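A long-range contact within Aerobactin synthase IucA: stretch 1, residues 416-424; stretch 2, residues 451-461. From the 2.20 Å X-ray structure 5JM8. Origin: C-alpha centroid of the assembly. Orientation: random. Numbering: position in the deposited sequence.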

# COMPACT_ATOMS: atom_id res chain seq x y z
N ALA A 416 -30.97 -11.13 18.58
CA ALA A 416 -30.50 -12.51 18.46
C ALA A 416 -30.99 -13.36 19.63
O ALA A 416 -31.31 -14.54 19.46
CB ALA A 416 -28.99 -12.54 18.39
N GLU A 417 -31.05 -12.76 20.82
CA GLU A 417 -31.56 -13.45 22.00
C GLU A 417 -33.08 -13.54 21.99
O GLU A 417 -33.65 -14.60 22.25
CB GLU A 417 -31.10 -12.73 23.27
CG GLU A 417 -31.58 -13.37 24.58
CD GLU A 417 -33.03 -13.04 24.92
OE1 GLU A 417 -33.42 -11.87 24.78
OE2 GLU A 417 -33.77 -13.97 25.31
N ALA A 418 -33.74 -12.43 21.69
CA ALA A 418 -35.19 -12.37 21.77
C ALA A 418 -35.86 -13.23 20.70
O ALA A 418 -36.70 -14.07 21.01
CB ALA A 418 -35.66 -10.93 21.65
N ASP A 419 -35.48 -13.03 19.44
CA ASP A 419 -36.16 -13.67 18.33
C ASP A 419 -35.67 -15.10 18.05
O ASP A 419 -36.44 -15.93 17.58
CB ASP A 419 -36.01 -12.82 17.06
CG ASP A 419 -36.75 -11.50 17.16
OD1 ASP A 419 -37.42 -11.26 18.19
OD2 ASP A 419 -36.68 -10.70 16.20
N TYR A 420 -34.40 -15.38 18.35
CA TYR A 420 -33.80 -16.68 18.01
C TYR A 420 -33.30 -17.45 19.23
O TYR A 420 -33.00 -18.65 19.13
CB TYR A 420 -32.65 -16.49 17.03
CG TYR A 420 -33.05 -15.84 15.72
CD1 TYR A 420 -33.20 -14.46 15.63
CD2 TYR A 420 -33.26 -16.60 14.58
CE1 TYR A 420 -33.56 -13.86 14.43
CE2 TYR A 420 -33.62 -16.01 13.38
CZ TYR A 420 -33.77 -14.64 13.32
OH TYR A 420 -34.13 -14.05 12.13
N GLY A 421 -33.17 -16.78 20.37
CA GLY A 421 -32.74 -17.44 21.60
C GLY A 421 -31.24 -17.59 21.74
O GLY A 421 -30.76 -18.35 22.58
N LEU A 422 -30.49 -16.84 20.93
CA LEU A 422 -29.03 -16.88 20.97
C LEU A 422 -28.47 -15.83 21.92
O LEU A 422 -28.69 -14.63 21.74
CB LEU A 422 -28.45 -16.68 19.57
CG LEU A 422 -26.94 -16.46 19.46
CD1 LEU A 422 -26.18 -17.66 20.01
CD2 LEU A 422 -26.56 -16.20 18.02
N VAL A 423 -27.73 -16.29 22.92
CA VAL A 423 -27.12 -15.39 23.90
C VAL A 423 -25.64 -15.19 23.59
O VAL A 423 -24.85 -16.13 23.68
CB VAL A 423 -27.27 -15.94 25.33
CG1 VAL A 423 -26.68 -14.97 26.35
CG2 VAL A 423 -28.74 -16.21 25.64
N LEU A 424 -25.28 -13.97 23.21
CA LEU A 424 -23.88 -13.59 23.06
C LEU A 424 -23.52 -12.58 24.14
O LEU A 424 -23.92 -11.41 24.07
CB LEU A 424 -23.60 -13.01 21.67
CG LEU A 424 -23.82 -13.95 20.48
CD1 LEU A 424 -23.52 -13.23 19.18
CD2 LEU A 424 -22.96 -15.20 20.60
N SER A 451 -20.97 -17.82 24.36
CA SER A 451 -22.21 -18.12 23.66
C SER A 451 -23.08 -19.04 24.51
O SER A 451 -22.58 -19.99 25.11
CB SER A 451 -21.95 -18.75 22.30
OG SER A 451 -21.29 -20.00 22.43
N ALA A 452 -24.37 -18.75 24.55
CA ALA A 452 -25.33 -19.57 25.28
C ALA A 452 -26.69 -19.51 24.59
O ALA A 452 -26.92 -18.63 23.76
CB ALA A 452 -25.44 -19.13 26.72
N PHE A 453 -27.57 -20.44 24.94
CA PHE A 453 -28.86 -20.56 24.26
C PHE A 453 -30.02 -20.58 25.25
O PHE A 453 -29.95 -21.21 26.30
CB PHE A 453 -28.87 -21.82 23.40
CG PHE A 453 -27.74 -21.87 22.41
CD1 PHE A 453 -27.82 -21.19 21.21
CD2 PHE A 453 -26.60 -22.61 22.68
CE1 PHE A 453 -26.78 -21.23 20.30
CE2 PHE A 453 -25.56 -22.66 21.77
CZ PHE A 453 -25.65 -21.97 20.58
N MET A 454 -31.08 -19.87 24.89
CA MET A 454 -32.29 -19.83 25.69
C MET A 454 -33.15 -21.04 25.38
O MET A 454 -32.91 -21.73 24.39
CB MET A 454 -33.07 -18.54 25.42
CG MET A 454 -32.28 -17.28 25.72
SD MET A 454 -31.66 -17.25 27.40
CE MET A 454 -33.19 -17.23 28.33
N PRO A 455 -34.15 -21.32 26.23
CA PRO A 455 -35.04 -22.46 25.99
C PRO A 455 -35.72 -22.40 24.62
O PRO A 455 -35.94 -23.45 24.01
CB PRO A 455 -36.07 -22.34 27.11
CG PRO A 455 -35.33 -21.66 28.21
CD PRO A 455 -34.41 -20.69 27.53
N HIS A 456 -36.03 -21.20 24.14
CA HIS A 456 -36.76 -21.05 22.88
C HIS A 456 -35.84 -21.11 21.67
O HIS A 456 -36.25 -20.81 20.55
CB HIS A 456 -37.57 -19.75 22.88
CG HIS A 456 -36.75 -18.51 23.14
ND1 HIS A 456 -36.38 -18.12 24.41
CD2 HIS A 456 -36.27 -17.57 22.30
CE1 HIS A 456 -35.69 -17.00 24.33
NE2 HIS A 456 -35.61 -16.65 23.06
N ALA A 457 -34.58 -21.50 21.89
CA ALA A 457 -33.67 -21.83 20.81
C ALA A 457 -33.59 -23.34 20.63
O ALA A 457 -32.92 -23.84 19.73
CB ALA A 457 -32.28 -21.26 21.08
N ALA A 458 -34.29 -24.06 21.50
CA ALA A 458 -34.19 -25.52 21.57
C ALA A 458 -34.53 -26.22 20.26
O ALA A 458 -33.83 -27.15 19.85
CB ALA A 458 -35.10 -26.04 22.68
N GLY A 459 -35.59 -25.79 19.59
CA GLY A 459 -36.02 -26.42 18.35
C GLY A 459 -35.01 -26.22 17.24
O GLY A 459 -34.91 -27.03 16.31
N TRP A 460 -34.25 -25.14 17.34
CA TRP A 460 -33.23 -24.80 16.35
C TRP A 460 -31.97 -25.64 16.58
O TRP A 460 -31.33 -26.10 15.63
CB TRP A 460 -32.92 -23.31 16.42
CG TRP A 460 -31.95 -22.82 15.40
CD1 TRP A 460 -31.69 -23.38 14.18
CD2 TRP A 460 -31.12 -21.67 15.50
NE1 TRP A 460 -30.74 -22.64 13.52
CE2 TRP A 460 -30.38 -21.58 14.31
CE3 TRP A 460 -30.93 -20.69 16.49
CZ2 TRP A 460 -29.46 -20.56 14.08
CZ3 TRP A 460 -30.02 -19.68 16.25
CH2 TRP A 460 -29.30 -19.62 15.06
N LEU A 461 -31.62 -25.83 17.85
CA LEU A 461 -30.48 -26.66 18.22
C LEU A 461 -30.72 -28.13 17.88
O LEU A 461 -29.78 -28.88 17.64
CB LEU A 461 -30.17 -26.52 19.71
CG LEU A 461 -29.24 -25.38 20.13
CD1 LEU A 461 -29.79 -24.02 19.74
CD2 LEU A 461 -28.96 -25.44 21.63

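How does the helical part of stretch 1 hold on to a segment so far away in sequence? The main link is made by E417, whose backbone O accepts a hydrogen bond from H456 NE2 at 2.9 Å, with an N-H...O angle of 159°. The carbonyl lies at the edge of the imidazole, near the ring plane, where a ring N-H can reach it. The same E417 O also receives a weak backbone bond from G421 N, 2.9 Å long, and is therefore shared by a donor from its own stretch and one from the imidazole. The E417 side chain starts sideways but its end comes nearer, bringing OE2 to 3.7 Å from M454 CG. Farther along, Y420 directs its CA-to-CB bond away from stretch 2, yet its CB is still 4.2 Å from W460 CZ3, and its backbone O lies 3.3 Å from A457 CB.

Why is there a glycine at the turn from helix to strand? G421 is the first residue to leave helical geometry, and its phi of 84° and psi of 15° would jam a CB against the carbonyl O of the residue before. The neighbouring stretch closes the space as well: an ideal CB would sit 2.7 Å from A457 CB, a clash, and 3.2 Å from H456 CD2. Without a side chain, the backbone packs closely, with G421 CA 3.3 Å from H456 NE2. G421 O then accepts a nearly straight hydrogen bond from M454 N, 2.8 Å long at 172°, and F453 CA adds a CA-H...O contact to this oxygen at 3.4 Å.

What pairs the two strands, and how do the side chains use the two faces of this pairing? The strands run antiparallel, their directions 153° apart. L422 and F453 form a non-hydrogen-bonded pair with their side chains on one face, where L422 CD1 packs 3.6 Å from F453 CE1. V423 and A452 form the hydrogen-bonded pair: V423 N donates to A452 O at 2.6 Å, and A452 N donates to V423 O at 2.8 Å. S451 CA also approaches V423 O at 3.3 Å in a CA-H...O contact. On the other face, V423 CB meets A452 CB at 3.9 Å. V423 also meets M454, which follows the strand, with V423 CG2 3.6 Å from M454 SD. L424 and S451 are the second non-hydrogen-bonded pair, on the same face as L422 and F453, and L424 CD2 lies 4.1 Å from S451 CB.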